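Long-range contacts in type IV secretion system protein DotB (Yersinia pseudotuberculosis IP 31758, PDB 6GEF), which probably hydrolyses ATP as a hexameric AAA+ motor of the GSP E family, serving a type IVb secretion system: residues F25-R30 with V45-A50; V114-K119 with Q127-R132; E318-I323 with L343-D348. All coordinates share one frame; numbering follows the deposited sequence.

Contact 1: F25-R30 with V45-A50; sequences FKTEYR and VLEFLA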
loop_
_atom_site.group_PDB
_atom_site.type_symbol
_atom_site.label_atom_id
_atom_site.label_comp_id
_atom_site.label_asym_id
_atom_site.label_seq_id
_atom_site.Cartn_x
_atom_site.Cartn_y
_atom_site.Cartn_z
ATOM N N PHE A 25 23.008 -53.031 -13.452
ATOM C CA PHE A 25 23.680 -53.618 -14.591
ATOM C C PHE A 25 23.885 -52.576 -15.687
ATOM O O PHE A 25 23.165 -51.580 -15.784
ATOM C CB PHE A 25 22.851 -54.795 -15.117
ATOM C CG PHE A 25 23.042 -56.062 -14.341
ATOM C CD1 PHE A 25 23.039 -56.034 -12.933
ATOM C CD2 PHE A 25 23.276 -57.285 -15.010
ATOM C CE1 PHE A 25 23.227 -57.210 -12.217
ATOM C CE2 PHE A 25 23.471 -58.442 -14.285
ATOM C CZ PHE A 25 23.445 -58.419 -12.885
ATOM N N LYS A 26 24.874 -52.839 -16.532
ATOM C CA LYS A 26 25.407 -51.835 -17.447
ATOM C C LYS A 26 25.217 -52.272 -18.900
ATOM O O LYS A 26 24.942 -53.422 -19.180
ATOM C CB LYS A 26 26.906 -51.580 -17.164
ATOM C CG LYS A 26 27.155 -50.734 -15.933
ATOM C CD LYS A 26 28.669 -50.620 -15.681
ATOM C CE LYS A 26 28.906 -49.896 -14.340
ATOM N NZ LYS A 26 27.949 -50.302 -13.258
ATOM N N THR A 27 25.369 -51.319 -19.805
ATOM C CA THR A 27 25.522 -51.596 -21.246
ATOM C C THR A 27 26.780 -50.895 -21.754
ATOM O O THR A 27 26.787 -49.681 -21.858
ATOM C CB THR A 27 24.283 -51.086 -22.001
ATOM O OG1 THR A 27 24.286 -49.647 -22.000
ATOM C CG2 THR A 27 23.022 -51.588 -21.308
ATOM N N GLU A 28 27.803 -51.680 -22.049
ATOM C CA GLU A 28 29.089 -51.132 -22.507
ATOM C C GLU A 28 29.443 -49.798 -21.820
ATOM O O GLU A 28 29.203 -48.749 -22.363
ATOM C CB GLU A 28 29.104 -50.966 -24.030
ATOM C CG GLU A 28 29.775 -52.103 -24.764
ATOM C CD GLU A 28 30.315 -51.703 -26.143
ATOM O OE1 GLU A 28 29.720 -52.097 -27.179
ATOM O OE2 GLU A 28 31.354 -51.003 -26.193
ATOM N N TYR A 29 29.832 -49.882 -20.569
ATOM C CA TYR A 29 30.041 -48.720 -19.734
ATOM C C TYR A 29 30.976 -49.070 -18.590
ATOM O O TYR A 29 30.880 -50.158 -18.024
ATOM C CB TYR A 29 28.693 -48.195 -19.158
ATOM C CG TYR A 29 28.847 -46.995 -18.273
ATOM C CD1 TYR A 29 29.134 -45.740 -18.794
ATOM C CD2 TYR A 29 28.684 -47.103 -16.900
ATOM C CE1 TYR A 29 29.267 -44.632 -17.978
ATOM C CE2 TYR A 29 28.811 -45.989 -16.057
ATOM C CZ TYR A 29 29.113 -44.770 -16.600
ATOM O OH TYR A 29 29.252 -43.673 -15.796
ATOM N N ARG A 30 31.886 -48.158 -18.273
ATOM C CA ARG A 30 32.669 -48.225 -17.051
ATOM C C ARG A 30 32.473 -46.945 -16.263
ATOM O O ARG A 30 32.609 -45.856 -16.815
ATOM C CB ARG A 30 34.179 -48.429 -17.341
ATOM C CG ARG A 30 34.876 -49.378 -16.390
ATOM C CD ARG A 30 34.022 -50.591 -16.072
ATOM N NE ARG A 30 34.641 -51.417 -15.027
ATOM C CZ ARG A 30 34.162 -52.599 -14.624
ATOM N NH1 ARG A 30 34.793 -53.268 -13.669
ATOM N NH2 ARG A 30 33.061 -53.143 -15.173
ATOM N N VAL A 45 25.053 -40.482 -18.438
ATOM C CA VAL A 45 23.655 -40.171 -18.662
ATOM C C VAL A 45 23.096 -41.081 -19.717
ATOM O O VAL A 45 21.871 -41.372 -19.727
ATOM C CB VAL A 45 23.443 -38.670 -18.948
ATOM C CG1 VAL A 45 24.590 -37.855 -18.388
ATOM C CG2 VAL A 45 23.256 -38.438 -20.418
ATOM N N LEU A 46 23.868 -41.481 -20.712
ATOM C CA LEU A 46 23.419 -42.471 -21.699
ATOM C C LEU A 46 23.277 -43.857 -21.068
ATOM O O LEU A 46 22.359 -44.595 -21.421
ATOM C CB LEU A 46 24.358 -42.494 -22.890
ATOM C CG LEU A 46 24.148 -41.413 -23.947
ATOM C CD1 LEU A 46 25.426 -41.321 -24.827
ATOM C CD2 LEU A 46 22.903 -41.737 -24.776
ATOM N N GLU A 47 24.166 -44.222 -20.170
ATOM C CA GLU A 47 24.012 -45.453 -19.420
ATOM C C GLU A 47 22.716 -45.447 -18.609
ATOM O O GLU A 47 21.964 -46.419 -18.626
ATOM C CB GLU A 47 25.245 -45.687 -18.522
ATOM C CG GLU A 47 25.054 -46.763 -17.458
ATOM C CD GLU A 47 24.668 -48.084 -18.032
ATOM O OE1 GLU A 47 24.610 -49.064 -17.272
ATOM O OE2 GLU A 47 24.412 -48.184 -19.255
ATOM N N PHE A 48 22.486 -44.401 -17.842
ATOM C CA PHE A 48 21.204 -44.253 -17.154
ATOM C C PHE A 48 20.052 -44.262 -18.135
ATOM O O PHE A 48 18.960 -44.740 -17.800
ATOM C CB PHE A 48 21.194 -42.977 -16.291
ATOM C CG PHE A 48 21.859 -43.144 -14.962
ATOM C CD1 PHE A 48 21.595 -44.244 -14.173
ATOM C CD2 PHE A 48 22.743 -42.198 -14.483
ATOM C CE1 PHE A 48 22.198 -44.397 -12.923
ATOM C CE2 PHE A 48 23.336 -42.349 -13.238
ATOM C CZ PHE A 48 23.068 -43.456 -12.469
ATOM N N LEU A 49 20.232 -43.715 -19.325
ATOM C CA LEU A 49 19.133 -43.637 -20.293
ATOM C C LEU A 49 18.789 -44.989 -20.854
ATOM O O LEU A 49 17.629 -45.273 -21.143
ATOM C CB LEU A 49 19.482 -42.641 -21.406
ATOM C CG LEU A 49 18.307 -42.094 -22.217
ATOM C CD1 LEU A 49 18.840 -41.059 -23.206
ATOM C CD2 LEU A 49 17.577 -43.203 -22.905
ATOM N N ALA A 50 19.769 -45.862 -21.052
ATOM C CA ALA A 50 19.495 -47.276 -21.311
ATOM C C ALA A 50 18.505 -47.866 -20.283
ATOM O O ALA A 50 17.667 -48.677 -20.630
ATOM C CB ALA A 50 20.785 -48.074 -21.354
#
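Glu47, reaching out from its helix, carries nearly all of this surface contact, and it does so in two ways. The polar part is a grip on Thr27. The carboxylate oxygen Glu47 OE2 takes the hydroxyl Thr27 OG1 at 3.1 Å through its syn lone pair, the side facing OE1. The amide joins in only weakly, Thr27 N lying 3.3 Å from Glu47 OE2. Hydroxyl and amide of one residue thus converge on one carboxylate. The torsions fit this: Glu47 CG is anti to the backbone N (chi1 166°), and a bend at chi2 (57°) brings the carboxylate to Thr27. Lys26 NZ stays 5.4 Å from Glu47 OE1 and bonds to Leu75 O instead; no salt bridge forms, though the nearby positive charge may favour the ionised carboxylate.

The apolar part is a CH-pi contact. Glu47 CB sits over the centre of the Tyr29 ring, 3.9 Å from the centroid and 13° off the normal, while Glu47 CG meets Tyr29 CD2 at 3.7 Å. Tyr29 OH hydrogen-bonds to Thr44 OG1, anchoring the ring one helical turn earlier. Separately, Ala50 CB lies against the Thr27 side chain, nearest its OG1.

The irregular segment 25-30 is thereby fastened along helix 38-50, which in turn packs against strands 108-115 and 128-140.

Contact 2: V114-K119 with Q127-R132; sequences VFHPTK and QRFGYR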
loop_
_atom_site.group_PDB
_atom_site.type_symbol
_atom_site.label_atom_id
_atom_site.label_comp_id
_atom_site.label_asym_id
_atom_site.label_seq_id
_atom_site.Cartn_x
_atom_site.Cartn_y
_atom_site.Cartn_z
ATOM N N VAL A 114 21.933 -34.960 -24.828
ATOM C CA VAL A 114 22.912 -36.024 -25.079
ATOM C C VAL A 114 22.372 -36.889 -26.212
ATOM O O VAL A 114 21.177 -37.188 -26.267
ATOM C CB VAL A 114 23.160 -36.875 -23.792
ATOM C CG1 VAL A 114 22.985 -36.058 -22.545
ATOM C CG2 VAL A 114 22.246 -38.066 -23.739
ATOM N N PHE A 115 23.282 -37.348 -27.053
ATOM C CA PHE A 115 22.908 -37.949 -28.354
ATOM C C PHE A 115 23.248 -39.423 -28.311
ATOM O O PHE A 115 24.382 -39.804 -27.972
ATOM C CB PHE A 115 23.642 -37.269 -29.527
ATOM C CG PHE A 115 23.446 -35.785 -29.592
ATOM C CD1 PHE A 115 24.198 -34.931 -28.757
ATOM C CD2 PHE A 115 22.485 -35.234 -30.429
ATOM C CE1 PHE A 115 23.978 -33.567 -28.763
ATOM C CE2 PHE A 115 22.278 -33.857 -30.456
ATOM C CZ PHE A 115 23.026 -33.020 -29.624
ATOM N N HIS A 116 22.280 -40.265 -28.632
ATOM C CA HIS A 116 22.503 -41.711 -28.651
ATOM C C HIS A 116 23.574 -42.064 -29.693
ATOM O O HIS A 116 23.512 -41.594 -30.822
ATOM C CB HIS A 116 21.220 -42.443 -29.007
ATOM C CG HIS A 116 21.117 -43.826 -28.459
ATOM N ND1 HIS A 116 22.129 -44.774 -28.532
ATOM C CD2 HIS A 116 20.102 -44.427 -27.798
ATOM C CE1 HIS A 116 21.735 -45.885 -27.943
ATOM N NE2 HIS A 116 20.517 -45.699 -27.473
ATOM N N PRO A 117 24.629 -42.789 -29.296
ATOM C CA PRO A 117 25.759 -42.982 -30.212
ATOM C C PRO A 117 25.378 -43.830 -31.418
ATOM O O PRO A 117 25.675 -43.458 -32.564
ATOM C CB PRO A 117 26.812 -43.674 -29.335
ATOM C CG PRO A 117 26.018 -44.352 -28.262
ATOM C CD PRO A 117 24.819 -43.475 -28.001
ATOM N N THR A 118 24.748 -44.980 -31.171
ATOM C CA THR A 118 24.332 -45.873 -32.238
ATOM C C THR A 118 22.873 -46.256 -32.024
ATOM O O THR A 118 22.299 -46.048 -30.926
ATOM C CB THR A 118 25.194 -47.156 -32.255
ATOM O OG1 THR A 118 24.888 -47.975 -31.122
ATOM C CG2 THR A 118 26.680 -46.793 -32.233
ATOM N N LYS A 119 22.279 -46.842 -33.063
ATOM C CA LYS A 119 21.027 -47.578 -32.942
ATOM C C LYS A 119 19.867 -46.733 -32.416
ATOM O O LYS A 119 18.857 -47.263 -31.955
ATOM C CB LYS A 119 21.226 -48.883 -32.128
ATOM C CG LYS A 119 20.817 -48.770 -30.672
ATOM C CD LYS A 119 20.202 -50.055 -30.140
ATOM C CE LYS A 119 19.343 -49.790 -28.903
ATOM N NZ LYS A 119 19.665 -48.613 -28.031
ATOM N N GLN A 127 19.580 -39.431 -32.896
ATOM C CA GLN A 127 18.519 -39.229 -31.959
ATOM C C GLN A 127 19.015 -38.510 -30.710
ATOM O O GLN A 127 20.114 -38.796 -30.211
ATOM C CB GLN A 127 17.881 -40.563 -31.583
ATOM C CG GLN A 127 16.683 -40.439 -30.615
ATOM C CD GLN A 127 15.579 -39.545 -31.171
ATOM O OE1 GLN A 127 15.838 -38.420 -31.580
ATOM N NE2 GLN A 127 14.340 -40.061 -31.202
ATOM N N ARG A 128 18.199 -37.588 -30.198
ATOM C CA ARG A 128 18.634 -36.638 -29.185
ATOM C C ARG A 128 17.756 -36.733 -27.950
ATOM O O ARG A 128 16.539 -36.885 -28.069
ATOM C CB ARG A 128 18.595 -35.217 -29.737
ATOM C CG ARG A 128 18.993 -34.141 -28.748
ATOM C CD ARG A 128 18.433 -32.782 -29.152
ATOM N NE ARG A 128 17.264 -32.881 -30.013
ATOM C CZ ARG A 128 17.107 -32.197 -31.155
ATOM N NH1 ARG A 128 18.058 -31.360 -31.580
ATOM N NH2 ARG A 128 15.998 -32.372 -31.875
ATOM N N PHE A 129 18.373 -36.676 -26.780
ATOM C CA PHE A 129 17.676 -36.791 -25.495
ATOM C C PHE A 129 17.925 -35.525 -24.689
ATOM O O PHE A 129 19.074 -35.174 -24.425
ATOM C CB PHE A 129 18.186 -38.023 -24.742
ATOM C CG PHE A 129 17.621 -39.300 -25.272
ATOM C CD1 PHE A 129 18.084 -39.848 -26.494
ATOM C CD2 PHE A 129 16.643 -39.992 -24.521
ATOM C CE1 PHE A 129 17.550 -41.021 -26.966
ATOM C CE2 PHE A 129 16.129 -41.186 -24.980
ATOM C CZ PHE A 129 16.590 -41.699 -26.206
ATOM N N GLY A 130 16.837 -34.875 -24.298
ATOM C CA GLY A 130 16.909 -33.671 -23.477
ATOM C C GLY A 130 16.777 -33.976 -22.013
ATOM O O GLY A 130 16.139 -34.938 -21.604
ATOM N N TYR A 131 17.382 -33.113 -21.213
ATOM C CA TYR A 131 17.230 -33.118 -19.752
ATOM C C TYR A 131 17.016 -31.702 -19.272
ATOM O O TYR A 131 17.625 -30.772 -19.776
ATOM C CB TYR A 131 18.457 -33.734 -19.075
ATOM C CG TYR A 131 18.584 -35.231 -19.282
ATOM C CD1 TYR A 131 19.114 -35.749 -20.476
ATOM C CD2 TYR A 131 18.152 -36.132 -18.308
ATOM C CE1 TYR A 131 19.218 -37.104 -20.655
ATOM C CE2 TYR A 131 18.281 -37.487 -18.514
ATOM C CZ TYR A 131 18.810 -37.964 -19.706
ATOM O OH TYR A 131 18.936 -39.334 -19.868
ATOM N N ARG A 132 16.160 -31.549 -18.274
ATOM C CA ARG A 132 16.017 -30.295 -17.532
ATOM C C ARG A 132 16.994 -30.318 -16.362
ATOM O O ARG A 132 16.897 -31.175 -15.481
ATOM C CB ARG A 132 14.587 -30.144 -17.018
ATOM C CG ARG A 132 13.522 -30.434 -18.080
ATOM C CD ARG A 132 12.144 -30.280 -17.499
ATOM N NE ARG A 132 11.112 -30.513 -18.509
ATOM C CZ ARG A 132 10.621 -29.589 -19.333
ATOM N NH1 ARG A 132 9.654 -29.887 -20.180
ATOM N NH2 ARG A 132 11.079 -28.345 -19.271
#
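Two backbone hydrogen bonds join strand 108-115 to strand 128-140 in antiparallel register, and a third continues the pairing just beyond their ends. Val114 and Phe129 form the hydrogen-bonded pair: Val114 N reaches Phe129 O at 2.9 Å with 164° at the hydrogen, and Phe129 N returns to Val114 O at the same length, both donors lying in the carbonyl planes. The third bond runs from His116 N to Gln127 O, 3.1 Å long and nearly along the C=O axis.

Phe115 and Arg128 make the next, non-hydrogen-bonded pair, their side chains running side by side in the same direction. Phe115 CE2 touches the aliphatic Arg128 CG at 3.7 Å, and ring and guanidinium planes stand 54° apart. On the other face Val114 CG2 approaches Phe129 CB at 4.2 Å; Tyr131 CE1 borders Val114 CG1.

Further out, Gln127 folds back so that its OE1 accepts Arg128 N at 2.9 Å on an in-plane lone pair, a bond at the first residue of the strand. Leu49 of helix 38-50 packs on Phe129 and Tyr131, and Val45 and Leu46 on Val114.

The chemistry is therefore that of a hairpin at the edge of the sheet within this chain: main-chain bonds set the register, and Arg128 contributes its methylenes to the pairing rather than its charge.

Contact 3: E318-I323 with L343-D348; sequences ETTRFI and LNFTTD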
loop_
_atom_site.group_PDB
_atom_site.type_symbol
_atom_site.label_atom_id
_atom_site.label_comp_id
_atom_site.label_asym_id
_atom_site.label_seq_id
_atom_site.Cartn_x
_atom_site.Cartn_y
_atom_site.Cartn_z
ATOM N N GLU A 318 -22.613 -29.417 -15.171
ATOM C CA GLU A 318 -23.041 -29.294 -16.546
ATOM C C GLU A 318 -21.873 -29.208 -17.543
ATOM O O GLU A 318 -22.043 -29.539 -18.706
ATOM C CB GLU A 318 -23.957 -28.081 -16.713
ATOM C CG GLU A 318 -25.359 -28.293 -16.193
ATOM C CD GLU A 318 -26.339 -28.714 -17.261
ATOM O OE1 GLU A 318 -26.669 -29.935 -17.305
ATOM O OE2 GLU A 318 -26.787 -27.818 -18.025
ATOM N N THR A 319 -20.712 -28.773 -17.082
ATOM C CA THR A 319 -19.569 -28.575 -17.954
ATOM C C THR A 319 -18.592 -29.748 -17.930
ATOM O O THR A 319 -17.879 -29.977 -18.914
ATOM C CB THR A 319 -18.792 -27.299 -17.573
ATOM O OG1 THR A 319 -19.724 -26.249 -17.327
ATOM C CG2 THR A 319 -17.874 -26.886 -18.671
ATOM N N THR A 320 -18.554 -30.511 -16.832
ATOM C CA THR A 320 -17.712 -31.691 -16.778
ATOM C C THR A 320 -18.253 -32.771 -17.712
ATOM O O THR A 320 -19.454 -33.043 -17.730
ATOM C CB THR A 320 -17.664 -32.226 -15.350
ATOM O OG1 THR A 320 -17.279 -31.162 -14.450
ATOM C CG2 THR A 320 -16.651 -33.364 -15.248
ATOM N N ARG A 321 -17.371 -33.363 -18.517
ATOM C CA ARG A 321 -17.733 -34.456 -19.398
ATOM C C ARG A 321 -17.130 -35.798 -19.008
ATOM O O ARG A 321 -17.604 -36.840 -19.477
ATOM C CB ARG A 321 -17.351 -34.115 -20.852
ATOM C CG ARG A 321 -18.488 -33.508 -21.661
ATOM C CD ARG A 321 -19.844 -34.083 -21.255
ATOM N NE ARG A 321 -20.661 -34.457 -22.402
ATOM C CZ ARG A 321 -20.703 -35.690 -22.903
ATOM N NH1 ARG A 321 -19.972 -36.679 -22.361
ATOM N NH2 ARG A 321 -21.488 -35.955 -23.953
ATOM N N PHE A 322 -16.110 -35.798 -18.154
ATOM C CA PHE A 322 -15.307 -36.992 -17.930
ATOM C C PHE A 322 -14.189 -36.695 -16.927
ATOM O O PHE A 322 -13.483 -35.688 -17.054
ATOM C CB PHE A 322 -14.670 -37.487 -19.252
ATOM C CG PHE A 322 -14.117 -38.865 -19.163
ATOM C CD1 PHE A 322 -12.910 -39.071 -18.550
ATOM C CD2 PHE A 322 -14.784 -39.963 -19.713
ATOM C CE1 PHE A 322 -12.358 -40.343 -18.466
ATOM C CE2 PHE A 322 -14.230 -41.220 -19.632
ATOM C CZ PHE A 322 -13.023 -41.402 -19.005
ATOM N N ILE A 323 -14.015 -37.593 -15.953
ATOM C CA ILE A 323 -13.069 -37.390 -14.872
ATOM C C ILE A 323 -12.226 -38.652 -14.754
ATOM O O ILE A 323 -12.749 -39.730 -14.449
ATOM C CB ILE A 323 -13.760 -37.066 -13.528
ATOM C CG1 ILE A 323 -14.558 -35.770 -13.633
ATOM C CG2 ILE A 323 -12.748 -37.062 -12.393
ATOM C CD1 ILE A 323 -14.619 -34.944 -12.361
ATOM N N LEU A 343 -14.835 -41.746 -14.571
ATOM C CA LEU A 343 -16.273 -41.714 -14.809
ATOM C C LEU A 343 -16.572 -40.802 -15.980
ATOM O O LEU A 343 -16.013 -39.690 -16.087
ATOM C CB LEU A 343 -17.002 -41.177 -13.574
ATOM C CG LEU A 343 -18.521 -41.323 -13.599
ATOM C CD1 LEU A 343 -19.109 -41.217 -12.194
ATOM C CD2 LEU A 343 -19.132 -40.309 -14.494
ATOM N N ASN A 344 -17.435 -41.270 -16.884
ATOM C CA ASN A 344 -17.862 -40.484 -18.032
ATOM C C ASN A 344 -19.182 -39.775 -17.682
ATOM O O ASN A 344 -20.157 -40.439 -17.385
ATOM C CB ASN A 344 -18.024 -41.391 -19.256
ATOM C CG ASN A 344 -18.493 -40.648 -20.489
ATOM O OD1 ASN A 344 -18.900 -39.502 -20.409
ATOM N ND2 ASN A 344 -18.491 -41.308 -21.611
ATOM N N PHE A 345 -19.186 -38.455 -17.812
ATOM C CA PHE A 345 -20.348 -37.649 -17.436
ATOM C C PHE A 345 -21.338 -37.609 -18.610
ATOM O O PHE A 345 -21.389 -36.693 -19.405
ATOM C CB PHE A 345 -19.924 -36.244 -17.019
ATOM C CG PHE A 345 -19.461 -36.145 -15.595
ATOM C CD1 PHE A 345 -18.514 -37.005 -15.067
ATOM C CD2 PHE A 345 -19.984 -35.159 -14.780
ATOM C CE1 PHE A 345 -18.150 -36.901 -13.740
ATOM C CE2 PHE A 345 -19.590 -35.047 -13.449
ATOM C CZ PHE A 345 -18.666 -35.905 -12.932
ATOM N N THR A 346 -22.123 -38.670 -18.696
ATOM C CA THR A 346 -23.258 -38.706 -19.597
ATOM C C THR A 346 -24.399 -37.851 -19.062
ATOM O O THR A 346 -24.453 -37.503 -17.879
ATOM C CB THR A 346 -23.750 -40.140 -19.808
ATOM O OG1 THR A 346 -24.006 -40.746 -18.540
ATOM C CG2 THR A 346 -22.700 -40.958 -20.529
ATOM N N THR A 347 -25.321 -37.508 -19.960
ATOM C CA THR A 347 -26.476 -36.693 -19.585
ATOM C C THR A 347 -27.225 -37.267 -18.360
ATOM O O THR A 347 -27.531 -36.553 -17.416
ATOM C CB THR A 347 -27.462 -36.588 -20.745
ATOM O OG1 THR A 347 -26.766 -36.432 -21.996
ATOM C CG2 THR A 347 -28.435 -35.453 -20.524
ATOM N N ASP A 348 -27.342 -38.607 -18.338
ATOM C CA ASP A 348 -27.963 -39.260 -17.197
ATOM C C ASP A 348 -27.213 -38.955 -15.885
ATOM O O ASP A 348 -27.829 -38.548 -14.909
ATOM C CB ASP A 348 -28.018 -40.770 -17.446
ATOM C CG ASP A 348 -28.589 -41.539 -16.277
ATOM O OD1 ASP A 348 -29.163 -40.919 -15.375
ATOM O OD2 ASP A 348 -28.463 -42.788 -16.266
#
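The hairpin of strands 320-330 and 336-344 ends the mixed sheet of the P-loop NTPase domain, and here the strand ends at its base pair just where helix 306-319 runs in and helix 347-355 begins. Phe345 is the central side chain. Its ring lies beneath Thr320, whose CG2 stands over the centre, 3.7 Å from the centroid and only 7° off the normal, a clear CH-pi contact. Thr320 CG2 is placed there by being anti to the backbone N, while OG1 turns back to Leu316 O in the preceding helix. Phe345 CG is anti to its own carbonyl carbon, which carries the ring across toward Ile323; the two side chains cross obliquely, with Ile323 CG1 at 3.8 Å from Phe345 CE1. Met297, Val366 and Leu353, from three helices, also pack against this ring.

Phe322 and Asn344 form a non-hydrogen-bonded pair on the other face, crossing at about a right angle. Phe322 CD2 rests 3.6 Å from Asn344 CB, with ring and amide planes 51° apart; the amide's ND2 is satisfied by Gln172 OE1. Arg321 runs alongside Asn344, guanidinium and amide nearly coplanar at 28°, without a hydrogen bond between them.

Main-chain bonds tie the strands at Ile323 and Leu343: Ile323 N reaches Leu343 O at 2.9 Å, and Leu343 N gives the reciprocal bond. Past them the chain turns at Phe345, centre of an inverse gamma turn in which Thr346 N bonds to Asn344 O. Phe345 N still reaches Arg321 O at 2.8 Å, but from well above the carbonyl plane.

Contacts 1 and 2 belong to one packing unit: their centres are 13 Å apart, and they share helix 38-50, where Val45, for one, packs on Val114. Contact 2 lies at one edge of the six-stranded antiparallel sheet, and contact 1 fastens a loop to the helix packed on it. Contact 3 lies on the opposite side of the chain's centre, about 46 Å from contact 1 and 41 Å from contact 2 between centres, with nearest atoms about 30 and 24 Å away. It closes the mixed sheet, in which strand 320-330 pairs with strand 179-183, leading into the probable Walker A loop containing Gly184 and Lys190.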